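Local coordinates for protein oxalate--CoA ligase (Arabidopsis thaliana, PDB 5IE2) that is an enzyme of the AMP-binding ANL superfamily, with a C-terminal domain following the larger AMP-binding part and adenosine-5'-triphosphate held in its pocket, at residues P494-A497 / S498-Q502; V407-I410 / K411-I414; D19-A22 / L23-S26; L9-N12 / V13-F17; H274-T277 / E278-K281. One frame throughout, in Å; residues are numbered along the deposited sequence.

Interaction 1: residues P494-A497 / S498-Q502; sequences PKTA and SGKIQ. With ATP (adenosine-5'-triphosphate), chain C.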
# COMPACT_ATOMS: atom_id res chain seq x y z
N PRO A 494 7.73 2.53 -16.86
CA PRO A 494 6.77 1.56 -16.33
C PRO A 494 6.61 1.65 -14.79
O PRO A 494 7.60 1.74 -14.03
CB PRO A 494 7.38 0.21 -16.73
CG PRO A 494 8.85 0.51 -16.98
CD PRO A 494 8.86 1.88 -17.54
N LYS A 495 5.35 1.65 -14.33
CA LYS A 495 5.09 1.48 -12.91
C LYS A 495 4.02 0.43 -12.66
O LYS A 495 3.17 0.17 -13.51
CB LYS A 495 4.73 2.81 -12.21
CG LYS A 495 3.87 3.79 -12.95
CD LYS A 495 4.13 5.19 -12.35
CE LYS A 495 3.27 6.30 -12.99
NZ LYS A 495 1.85 6.28 -12.52
N THR A 496 4.10 -0.18 -11.48
CA THR A 496 3.13 -1.17 -11.03
C THR A 496 1.75 -0.56 -10.83
O THR A 496 1.57 0.67 -10.90
CB THR A 496 3.57 -1.83 -9.73
OG1 THR A 496 3.58 -0.84 -8.68
CG2 THR A 496 4.94 -2.43 -9.89
N ALA A 497 0.77 -1.42 -10.57
CA ALA A 497 -0.56 -0.94 -10.25
C ALA A 497 -0.52 -0.15 -8.95
O ALA A 497 -1.26 0.84 -8.80
CB ALA A 497 -1.54 -2.11 -10.14
N SER A 498 0.33 -0.60 -8.02
CA SER A 498 0.60 0.10 -6.74
C SER A 498 1.27 1.49 -6.92
O SER A 498 1.28 2.29 -5.98
CB SER A 498 1.47 -0.75 -5.77
OG SER A 498 2.54 -1.47 -6.35
N GLY A 499 1.85 1.75 -8.10
CA GLY A 499 2.53 3.00 -8.37
C GLY A 499 4.04 2.99 -8.12
O GLY A 499 4.64 4.06 -7.96
N LYS A 500 4.66 1.81 -8.14
CA LYS A 500 6.13 1.72 -7.98
C LYS A 500 6.80 1.58 -9.30
O LYS A 500 6.38 0.78 -10.14
CB LYS A 500 6.58 0.49 -7.15
CG LYS A 500 5.98 0.29 -5.78
CD LYS A 500 6.41 -1.11 -5.24
CE LYS A 500 5.70 -1.49 -3.92
NZ LYS A 500 6.54 -1.18 -2.67
N ILE A 501 7.88 2.31 -9.51
CA ILE A 501 8.68 2.08 -10.70
C ILE A 501 9.61 0.95 -10.33
O ILE A 501 10.33 1.09 -9.36
CB ILE A 501 9.47 3.35 -11.09
CG1 ILE A 501 8.54 4.57 -11.24
CG2 ILE A 501 10.35 3.11 -12.33
CD1 ILE A 501 9.29 5.94 -11.20
N GLN A 502 9.64 -0.17 -11.05
CA GLN A 502 10.57 -1.23 -10.65
C GLN A 502 11.89 -1.18 -11.40
O GLN A 502 11.89 -1.19 -12.63
CB GLN A 502 9.95 -2.63 -10.75
CG GLN A 502 8.51 -2.71 -10.27
CD GLN A 502 8.04 -4.15 -10.03
OE1 GLN A 502 8.21 -5.01 -10.89
NE2 GLN A 502 7.45 -4.40 -8.87
PG ATP C . 8.49 -8.26 -3.73
O1G ATP C . 9.96 -8.07 -4.09
O2G ATP C . 7.78 -9.22 -4.61
O3G ATP C . 8.31 -8.60 -2.25
PB ATP C . 7.82 -5.55 -2.97
O1B ATP C . 7.75 -4.26 -3.75
O2B ATP C . 8.93 -5.81 -2.02
O3B ATP C . 7.71 -6.84 -3.98
PA ATP C . 5.64 -4.64 -1.19
O1A ATP C . 5.33 -5.42 0.07
O2A ATP C . 4.54 -4.03 -1.97
O3A ATP C . 6.38 -5.66 -2.20
O5' ATP C . 6.79 -3.57 -0.86
C5' ATP C . 7.47 -3.48 0.42
C4' ATP C . 8.86 -2.89 0.12
O4' ATP C . 8.71 -1.52 -0.29
C3' ATP C . 9.71 -2.76 1.34
O3' ATP C . 10.34 -4.01 1.63
C2' ATP C . 10.71 -1.69 0.96
O2' ATP C . 11.67 -2.25 0.05
C1' ATP C . 9.85 -0.79 0.13
N9 ATP C . 9.37 0.40 0.88
C8 ATP C . 8.21 0.56 1.53
N7 ATP C . 8.16 1.82 2.07
C5 ATP C . 9.32 2.45 1.70
C6 ATP C . 9.90 3.80 1.91
N6 ATP C . 9.18 4.75 2.58
N1 ATP C . 11.11 4.03 1.35
C2 ATP C . 11.78 3.09 0.64
N3 ATP C . 11.32 1.84 0.42
C4 ATP C . 10.10 1.50 0.93
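Thr496 OG1 is gripped by two groups: it lies 2.6 Å from Ser498 OG in a hydrogen bond, and it accepts a nearly straight bond (164°) from Lys500 N at 2.9 Å. The hydroxyl reaches both because chi1 of 65° sets it between the backbone N and the carbonyl carbon, facing into the turn. A backbone bond also joins Thr496 and Lys500, Thr496 N donating to Lys500 O at 2.8 Å. Between them, residues 496-499 form a type I beta turn whose Gly499 N to Thr496 O bond measures 3.0 Å. Farther out, the Thr496 methyl CG2 packs against the amide end of Gln502, 3.3 Å from NE2, the two side chains crossing at about a right angle. Ile501 CG2 covers Pro494 O at 3.5 Å, a buried carbonyl with no hydrogen-bond partner, approached by a CA-H...O contact from Ile501. Lys500 then leads out of the turn, and its NZ binds ATP O5' at 3.0 Å as well as Ser289 O. With both its amide N and its carbonyl O tied to Thr496, Lys500 has a fixed root, and the turn thereby positions an amine that two oxygens, one of ligand and one of protein, hold at its tip.

Interaction 2: residues V407-I410 / K411-I414; sequences VGRI and KELI. With ATP (adenosine-5'-triphosphate), chain C.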
# COMPACT_ATOMS: atom_id res chain seq x y z
N VAL A 407 18.53 2.40 3.05
CA VAL A 407 19.59 2.51 2.05
C VAL A 407 19.10 1.83 0.78
O VAL A 407 19.37 2.30 -0.34
CB VAL A 407 20.92 1.85 2.58
CG1 VAL A 407 22.01 1.90 1.55
CG2 VAL A 407 21.36 2.56 3.83
N GLY A 408 18.38 0.73 0.95
CA GLY A 408 17.74 0.14 -0.22
C GLY A 408 17.56 -1.37 -0.04
O GLY A 408 18.00 -1.93 0.95
N ARG A 409 16.88 -2.00 -0.98
CA ARG A 409 16.79 -3.45 -0.99
C ARG A 409 18.15 -4.06 -1.21
O ARG A 409 18.91 -3.59 -2.06
CB ARG A 409 15.84 -3.92 -2.06
CG ARG A 409 14.45 -3.35 -1.89
CD ARG A 409 13.76 -3.37 -3.23
NE ARG A 409 12.50 -2.63 -3.29
CZ ARG A 409 11.32 -3.20 -3.11
NH1 ARG A 409 11.26 -4.51 -2.83
NH2 ARG A 409 10.20 -2.47 -3.21
N ILE A 410 18.45 -5.09 -0.43
CA ILE A 410 19.70 -5.83 -0.61
C ILE A 410 19.97 -6.12 -2.09
O ILE A 410 21.08 -5.92 -2.58
CB ILE A 410 19.64 -7.15 0.13
CG1 ILE A 410 19.63 -6.91 1.63
CG2 ILE A 410 20.80 -8.09 -0.31
CD1 ILE A 410 19.39 -8.17 2.45
N LYS A 411 18.95 -6.59 -2.79
CA LYS A 411 19.16 -7.00 -4.19
C LYS A 411 19.33 -5.82 -5.17
O LYS A 411 19.72 -6.02 -6.32
CB LYS A 411 17.99 -7.88 -4.64
CG LYS A 411 17.84 -9.20 -3.89
CD LYS A 411 17.95 -10.39 -4.85
CE LYS A 411 17.28 -11.64 -4.28
NZ LYS A 411 16.28 -11.26 -3.24
N GLU A 412 19.04 -4.60 -4.72
CA GLU A 412 19.10 -3.43 -5.59
C GLU A 412 20.32 -2.56 -5.38
O GLU A 412 20.59 -1.70 -6.24
CB GLU A 412 17.84 -2.56 -5.41
CG GLU A 412 16.68 -3.14 -6.19
CD GLU A 412 15.41 -2.33 -6.10
OE1 GLU A 412 15.40 -1.24 -5.45
OE2 GLU A 412 14.41 -2.79 -6.68
N LEU A 413 21.06 -2.76 -4.28
CA LEU A 413 22.26 -1.97 -4.03
C LEU A 413 23.27 -2.25 -5.13
O LEU A 413 23.40 -3.39 -5.60
CB LEU A 413 22.88 -2.27 -2.68
CG LEU A 413 21.98 -2.04 -1.46
CD1 LEU A 413 22.75 -2.30 -0.16
CD2 LEU A 413 21.44 -0.63 -1.45
N ILE A 414 24.01 -1.22 -5.52
CA ILE A 414 24.91 -1.37 -6.66
C ILE A 414 26.34 -1.57 -6.22
O ILE A 414 26.94 -0.71 -5.59
CB ILE A 414 24.77 -0.15 -7.58
CG1 ILE A 414 23.32 -0.05 -8.04
CG2 ILE A 414 25.71 -0.24 -8.76
CD1 ILE A 414 23.00 1.24 -8.75
PG ATP C . 8.49 -8.26 -3.73
O1G ATP C . 9.96 -8.07 -4.09
O2G ATP C . 7.78 -9.22 -4.61
O3G ATP C . 8.31 -8.60 -2.25
PB ATP C . 7.82 -5.55 -2.97
O1B ATP C . 7.75 -4.26 -3.75
O2B ATP C . 8.93 -5.81 -2.02
O3B ATP C . 7.71 -6.84 -3.98
PA ATP C . 5.64 -4.64 -1.19
O1A ATP C . 5.33 -5.42 0.07
O2A ATP C . 4.54 -4.03 -1.97
O3A ATP C . 6.38 -5.66 -2.20
O5' ATP C . 6.79 -3.57 -0.86
C5' ATP C . 7.47 -3.48 0.42
C4' ATP C . 8.86 -2.89 0.12
O4' ATP C . 8.71 -1.52 -0.29
C3' ATP C . 9.71 -2.76 1.34
O3' ATP C . 10.34 -4.01 1.63
C2' ATP C . 10.71 -1.69 0.96
O2' ATP C . 11.67 -2.25 0.05
C1' ATP C . 9.85 -0.79 0.13
N9 ATP C . 9.37 0.40 0.88
C8 ATP C . 8.21 0.56 1.53
N7 ATP C . 8.16 1.82 2.07
C5 ATP C . 9.32 2.45 1.70
C6 ATP C . 9.90 3.80 1.91
N6 ATP C . 9.18 4.75 2.58
N1 ATP C . 11.11 4.03 1.35
C2 ATP C . 11.78 3.09 0.64
N3 ATP C . 11.32 1.84 0.42
C4 ATP C . 10.10 1.50 0.93
O HOH W 1 16.48 -0.15 -3.32
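The guanidinium of Arg409 has ATP O2' over one face, 3.3 Å above the plane, and the beta phosphorus PB in plane at its edge, while OE1 of Glu412 approaches it obliquely. The phosphate edge carries two bonds: NH1 reaches ATP O2B at 2.8 Å, almost straight at 165°, and NH2 reaches ATP O1B at 3.1 Å. The Glu412 carboxylate is turned 46° from the guanidinium, and the two side chains run alongside each other in the same direction, so that the closest approach is CD of Arg409 to CD of Glu412 at 3.5 Å. Their salt bridge, NE to OE1 at 3.9 Å, is long. A water bridges the two residues, accepting from Arg409 N and donating to Glu412 OE1 at 2.6 Å. The backbone turns here as well: Arg409 O accepts from Glu412 N at 2.8 Å and, weakly, from Leu413 N. Leu413 CD2 packs on Val407 CG1, where Val407 and Gly408 form a classic beta bulge opposite Ile395 of strand 394-398. The beta phosphate thus takes both hydrogen bonds of the guanidinium, and Glu412 adds a long, weaker ion pair. Two N-H groups on different nitrogens, meeting two oxygens of one phosphate, fix the rotation of the guanidinium, and the nearby carboxylate, itself water-linked to the strand, probably offsets part of its charge.

Interaction 3: residues D19-A22 / L23-S26; sequences DRRA and LSVS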
# COMPACT_ATOMS: atom_id res chain seq x y z
N ASP A 19 -24.08 6.84 13.92
CA ASP A 19 -24.64 7.76 12.93
C ASP A 19 -23.51 8.66 12.33
O ASP A 19 -23.79 9.62 11.60
CB ASP A 19 -25.79 8.60 13.59
CG ASP A 19 -27.12 8.64 12.74
OD1 ASP A 19 -27.26 7.94 11.71
OD2 ASP A 19 -28.04 9.44 13.10
N ARG A 20 -22.24 8.36 12.60
CA ARG A 20 -21.16 9.10 11.93
C ARG A 20 -20.97 8.50 10.54
O ARG A 20 -21.17 7.29 10.35
CB ARG A 20 -19.85 9.00 12.71
CG ARG A 20 -19.97 9.63 14.11
CD ARG A 20 -18.62 10.13 14.55
NE ARG A 20 -18.10 11.00 13.50
CZ ARG A 20 -17.97 12.32 13.59
NH1 ARG A 20 -18.28 12.93 14.72
NH2 ARG A 20 -17.49 13.01 12.52
N ARG A 21 -20.54 9.33 9.59
CA ARG A 21 -20.27 8.84 8.26
C ARG A 21 -19.09 7.84 8.28
O ARG A 21 -18.07 8.08 8.96
CB ARG A 21 -19.95 10.02 7.32
CG ARG A 21 -19.85 9.63 5.83
CD ARG A 21 -19.94 10.89 4.94
NE ARG A 21 -18.81 11.75 5.20
CZ ARG A 21 -17.63 11.64 4.55
NH1 ARG A 21 -17.44 10.68 3.63
NH2 ARG A 21 -16.67 12.49 4.84
N ALA A 22 -19.25 6.74 7.52
CA ALA A 22 -18.21 5.74 7.36
C ALA A 22 -17.63 5.74 5.93
O ALA A 22 -16.43 5.73 5.76
CB ALA A 22 -18.76 4.34 7.70
N LEU A 23 -18.51 5.68 4.92
CA LEU A 23 -18.08 5.38 3.55
C LEU A 23 -18.96 6.12 2.55
O LEU A 23 -20.20 5.95 2.56
CB LEU A 23 -18.15 3.86 3.29
CG LEU A 23 -17.62 3.39 1.92
CD1 LEU A 23 -16.14 3.61 1.88
CD2 LEU A 23 -17.86 1.85 1.79
N SER A 24 -18.34 6.95 1.71
CA SER A 24 -19.04 7.67 0.65
C SER A 24 -18.46 7.26 -0.67
O SER A 24 -17.30 6.83 -0.75
CB SER A 24 -18.91 9.19 0.80
OG SER A 24 -19.53 9.63 1.98
N VAL A 25 -19.31 7.32 -1.70
CA VAL A 25 -18.86 7.26 -3.08
C VAL A 25 -19.21 8.62 -3.63
O VAL A 25 -20.38 9.03 -3.54
CB VAL A 25 -19.56 6.14 -3.87
CG1 VAL A 25 -19.23 6.26 -5.38
CG2 VAL A 25 -19.20 4.77 -3.29
N SER A 26 -18.19 9.37 -4.07
CA SER A 26 -18.38 10.77 -4.46
C SER A 26 -19.60 10.93 -5.39
O SER A 26 -19.70 10.28 -6.44
CB SER A 26 -17.13 11.31 -5.17
OG SER A 26 -17.32 12.70 -5.53
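Arg21 and Ser24 meet over a classic beta bulge in strand 21-25, at the first arm of the hairpin completed by strand 29-32. Ala22 and Leu23 both face Leu31 of that second arm, and the extra residue brings Arg21 and Ser24 to the same face; three places apart in a regular strand, they would lie on opposite ones. There NH1 of Arg21 donates to Ser24 OG at 2.9 Å, a bent bond of 141° with the oxygen tilted 25° from the guanidinium plane. The arginine leaves the backbone with CG anti to N (chi1 -172°) and stays extended to CD, which carries it forward along the strand until CD is 3.2 Å from Ser24 OG; the bend at chi3 then turns the guanidinium toward the same hydroxyl. NH1 also binds Thr233 OG1, and NH2 binds Ser205 OG weakly, linking the arginine to the adjacent strand 231-234 and, beyond it, 205-207. On the other face, Ala22 packs against Leu36 of helix 33-50 and Leu23 against Val67 and Val70 of helix 67-78. Ser24 OG is further bonded to Asn30 OD1. With OD1 as modelled, the hydroxyl probably donates to Asn30, so that the serine relays bonds from arginine to amide across the hairpin.

Interaction 4: residues L9-N12 / V13-F17; sequences LLEN and VAKKF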
# COMPACT_ATOMS: atom_id res chain seq x y z
N LEU A 9 -13.21 -5.09 16.34
CA LEU A 9 -12.98 -3.69 16.40
C LEU A 9 -14.09 -2.90 15.69
O LEU A 9 -14.62 -1.90 16.19
CB LEU A 9 -11.63 -3.35 15.73
CG LEU A 9 -11.43 -1.84 15.70
CD1 LEU A 9 -11.32 -1.22 17.10
CD2 LEU A 9 -10.24 -1.45 14.86
N LEU A 10 -14.42 -3.36 14.49
CA LEU A 10 -15.41 -2.61 13.71
C LEU A 10 -16.81 -2.67 14.33
O LEU A 10 -17.62 -1.71 14.19
CB LEU A 10 -15.46 -3.17 12.28
CG LEU A 10 -14.15 -2.92 11.50
CD1 LEU A 10 -14.30 -3.59 10.13
CD2 LEU A 10 -13.92 -1.41 11.26
N GLU A 11 -17.12 -3.80 14.97
CA GLU A 11 -18.37 -3.89 15.73
C GLU A 11 -18.42 -2.83 16.84
O GLU A 11 -19.45 -2.15 17.06
CB GLU A 11 -18.55 -5.29 16.36
CG GLU A 11 -19.81 -5.37 17.16
CD GLU A 11 -20.07 -6.72 17.79
OE1 GLU A 11 -19.12 -7.50 17.96
OE2 GLU A 11 -21.26 -6.98 18.15
N ASN A 12 -17.33 -2.74 17.61
CA ASN A 12 -17.25 -1.70 18.68
C ASN A 12 -17.40 -0.28 18.12
O ASN A 12 -18.09 0.55 18.69
CB ASN A 12 -15.92 -1.78 19.45
CG ASN A 12 -15.80 -3.04 20.25
OD1 ASN A 12 -16.82 -3.72 20.53
ND2 ASN A 12 -14.56 -3.37 20.64
N VAL A 13 -16.76 -0.03 16.98
CA VAL A 13 -16.88 1.26 16.31
C VAL A 13 -18.33 1.57 15.94
O VAL A 13 -18.80 2.69 16.19
CB VAL A 13 -16.00 1.35 15.01
CG1 VAL A 13 -16.33 2.66 14.19
CG2 VAL A 13 -14.54 1.43 15.39
N ALA A 14 -19.01 0.59 15.37
CA ALA A 14 -20.40 0.84 14.91
C ALA A 14 -21.30 1.13 16.10
O ALA A 14 -22.17 2.02 16.04
CB ALA A 14 -20.93 -0.35 14.14
N LYS A 15 -21.10 0.38 17.18
CA LYS A 15 -21.85 0.68 18.39
C LYS A 15 -21.56 2.04 19.02
O LYS A 15 -22.49 2.69 19.58
CB LYS A 15 -21.58 -0.43 19.43
CG LYS A 15 -22.35 -1.70 19.08
CD LYS A 15 -22.01 -2.81 20.10
CE LYS A 15 -22.73 -4.12 19.75
NZ LYS A 15 -22.32 -5.24 20.68
N LYS A 16 -20.31 2.48 18.99
CA LYS A 16 -19.98 3.77 19.59
C LYS A 16 -20.37 5.00 18.72
O LYS A 16 -20.74 6.06 19.26
CB LYS A 16 -18.47 3.83 19.90
CG LYS A 16 -18.13 5.03 20.78
CD LYS A 16 -16.67 4.98 21.15
CE LYS A 16 -16.28 6.16 22.05
NZ LYS A 16 -14.83 6.04 22.39
N PHE A 17 -20.23 4.86 17.39
CA PHE A 17 -20.40 5.94 16.41
C PHE A 17 -21.40 5.58 15.31
O PHE A 17 -21.11 5.72 14.11
CB PHE A 17 -19.06 6.28 15.75
CG PHE A 17 -18.00 6.72 16.74
CD1 PHE A 17 -18.17 7.92 17.44
CD2 PHE A 17 -16.83 5.97 16.92
CE1 PHE A 17 -17.22 8.37 18.38
CE2 PHE A 17 -15.84 6.40 17.86
CZ PHE A 17 -16.04 7.63 18.55
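Leu9 O receives the amide of Val13 at 2.9 Å, with the donor in the carbonyl plane and the N-H pointing well at the oxygen (162°). The CG2 methyl of Val13 rests beside the same carbonyl oxygen, 3.4 Å from Leu9 O. The pattern repeats up the chain: Ala14 N bonds to Leu10 O at 2.9 Å, Lys15 N to Glu11 O at 3.0 Å, and Lys16 N to Asn12 O at the same length. Phe17 N, bonded to Val13 O, continues the series even though Phe17 itself has left helical angles. One turn is also linked through side chains. Glu11 and Lys15, four residues apart, extend in the same direction and lie side by side, forming a salt bridge in which the hydrogen bond from NZ to OE2 is weak at 3.2 Å. Glu11 can take part because its CG stands anti to the backbone N (chi1 179°) and the chain runs straight beyond it, while the aliphatic part of Lys15 lies close over Glu11 O, with CG 3.6 Å from it. Elsewhere round the helix, Asn12 ND2 is held by Met1 O, Val13 packs on Met1 and on His33, and Ala14 touches His37 of helix 33-50. At the last turn, CG of Lys16 sits over the centre of the Phe17 ring. An i to i+4 ladder of backbone bonds, an i to i+4 ion pair and small apolar residues turned to a neighbouring helix are typical of an amphipathic alpha-helix, here helix 6-16, of which residues 9-16 are the C-terminal part.

Interaction 5: residues H274-T277 / E278-K281; sequences HPET and EYPK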
# COMPACT_ATOMS: atom_id res chain seq x y z
N HIS A 274 -2.91 23.51 -12.74
CA HIS A 274 -4.26 23.93 -12.37
C HIS A 274 -4.37 24.07 -10.87
O HIS A 274 -5.04 23.26 -10.21
CB HIS A 274 -5.29 22.91 -12.88
CG HIS A 274 -6.72 23.38 -12.82
ND1 HIS A 274 -7.49 23.30 -11.67
CD2 HIS A 274 -7.53 23.87 -13.78
CE1 HIS A 274 -8.71 23.74 -11.93
NE2 HIS A 274 -8.76 24.10 -13.20
N PRO A 275 -3.73 25.10 -10.28
CA PRO A 275 -3.91 25.29 -8.84
C PRO A 275 -5.36 25.51 -8.47
O PRO A 275 -6.09 26.16 -9.22
CB PRO A 275 -3.08 26.55 -8.53
CG PRO A 275 -3.01 27.27 -9.89
CD PRO A 275 -2.82 26.12 -10.85
N GLU A 276 -5.78 24.93 -7.36
CA GLU A 276 -7.09 25.23 -6.82
C GLU A 276 -7.07 26.65 -6.26
O GLU A 276 -6.00 27.12 -5.84
CB GLU A 276 -7.48 24.25 -5.71
CG GLU A 276 -7.62 22.83 -6.19
CD GLU A 276 -8.90 22.58 -6.97
OE1 GLU A 276 -9.95 23.14 -6.56
OE2 GLU A 276 -8.88 21.81 -7.96
N THR A 277 -8.22 27.32 -6.28
CA THR A 277 -8.29 28.66 -5.71
C THR A 277 -8.13 28.58 -4.19
O THR A 277 -7.51 29.46 -3.60
CB THR A 277 -9.61 29.38 -6.09
OG1 THR A 277 -10.73 28.55 -5.75
CG2 THR A 277 -9.65 29.64 -7.57
N GLU A 278 -8.63 27.52 -3.57
CA GLU A 278 -8.26 27.27 -2.16
C GLU A 278 -8.18 25.76 -1.84
O GLU A 278 -8.93 24.95 -2.38
CB GLU A 278 -9.23 27.94 -1.19
CG GLU A 278 -10.62 27.36 -1.19
CD GLU A 278 -11.52 28.08 -0.20
OE1 GLU A 278 -12.74 27.80 -0.18
OE2 GLU A 278 -11.00 28.88 0.61
N TYR A 279 -7.28 25.41 -0.93
CA TYR A 279 -7.09 24.01 -0.50
C TYR A 279 -7.60 23.82 0.90
O TYR A 279 -7.53 24.74 1.70
CB TYR A 279 -5.61 23.61 -0.56
CG TYR A 279 -5.13 23.48 -1.96
CD1 TYR A 279 -5.43 22.36 -2.70
CD2 TYR A 279 -4.37 24.51 -2.56
CE1 TYR A 279 -5.02 22.23 -4.01
CE2 TYR A 279 -3.94 24.40 -3.86
CZ TYR A 279 -4.27 23.27 -4.60
OH TYR A 279 -3.84 23.18 -5.93
N PRO A 280 -8.07 22.61 1.22
CA PRO A 280 -8.46 22.38 2.61
C PRO A 280 -7.22 22.33 3.51
O PRO A 280 -6.12 22.03 3.02
CB PRO A 280 -9.17 21.03 2.56
CG PRO A 280 -8.61 20.35 1.33
CD PRO A 280 -8.29 21.46 0.34
N LYS A 281 -7.37 22.67 4.79
CA LYS A 281 -6.28 22.55 5.76
C LYS A 281 -6.20 21.13 6.28
O LYS A 281 -7.02 20.76 7.09
CB LYS A 281 -6.47 23.49 6.96
CG LYS A 281 -5.33 24.49 7.20
CD LYS A 281 -5.86 25.85 7.79
CE LYS A 281 -4.85 26.53 8.75
NZ LYS A 281 -5.24 27.92 9.19
O HOH W 2 -4.40 21.33 -7.90
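The ring of Tyr279 reaches back over Glu276 to residues 275-276, within the loop that joins helix 261-273 to strand 284-287. The chain bends at Thr277, just before the second segment begins. Glu278, the first residue after the bend, has an extended backbone; its CB points away from residues 274-277, while its carbonyl oxygen is bonded to Lys250 NZ. Tyr279 follows and carries the contact. Its ring has the aliphatic part of Glu276 over one face: CB of Glu276 stands 3.8 Å from the ring centroid and 23° off the normal, a CH-pi contact displaced toward the rim, and CG of Glu276 comes 3.4 Å from CE1 of Tyr279. The glutamate crosses the ring at about a right angle, and its bend at chi2 (-75°) takes the carboxylate off to a salt bridge with Lys250, which therefore serves both Glu276 and Glu278. Trp246 and Phe304 add edge-to-face contacts to the tyrosine ring. At the far end of that ring, Tyr279 OH accepts the amide N-H of Glu276 at 3.0 Å in an almost linear bond. The same oxygen is bonded to His271 ND1 and to a water, so that three bonds fix the phenol. This water lies in the ring plane, 2.8 Å from Tyr279 OH, and completes the link to the start of the loop by donating to His274 O at 3.1 Å.

Overall arrangement
Interactions 1 and 2 meet at the nucleotide. Their centres are about 17 Å apart, yet Lys500 NZ comes within 3.9 Å of Arg409 NH2, as the two side chains converge on ATP from the loop before helix 503-510 and from the end of strand 404-409. The side chain of Arg409 is about 4 Å from the bound magnesium ion and that of Lys500 about 7 Å. Interactions 3 and 4 are consecutive, helix 6-16 leading into strand 21-25 with centres about 14 Å apart; interaction 2 lies on the opposite side of the chain's centre from both. Interaction 5 is a separate surface loop, its centre about 28 Å from that of interaction 1 and 23 Å from that of interaction 3.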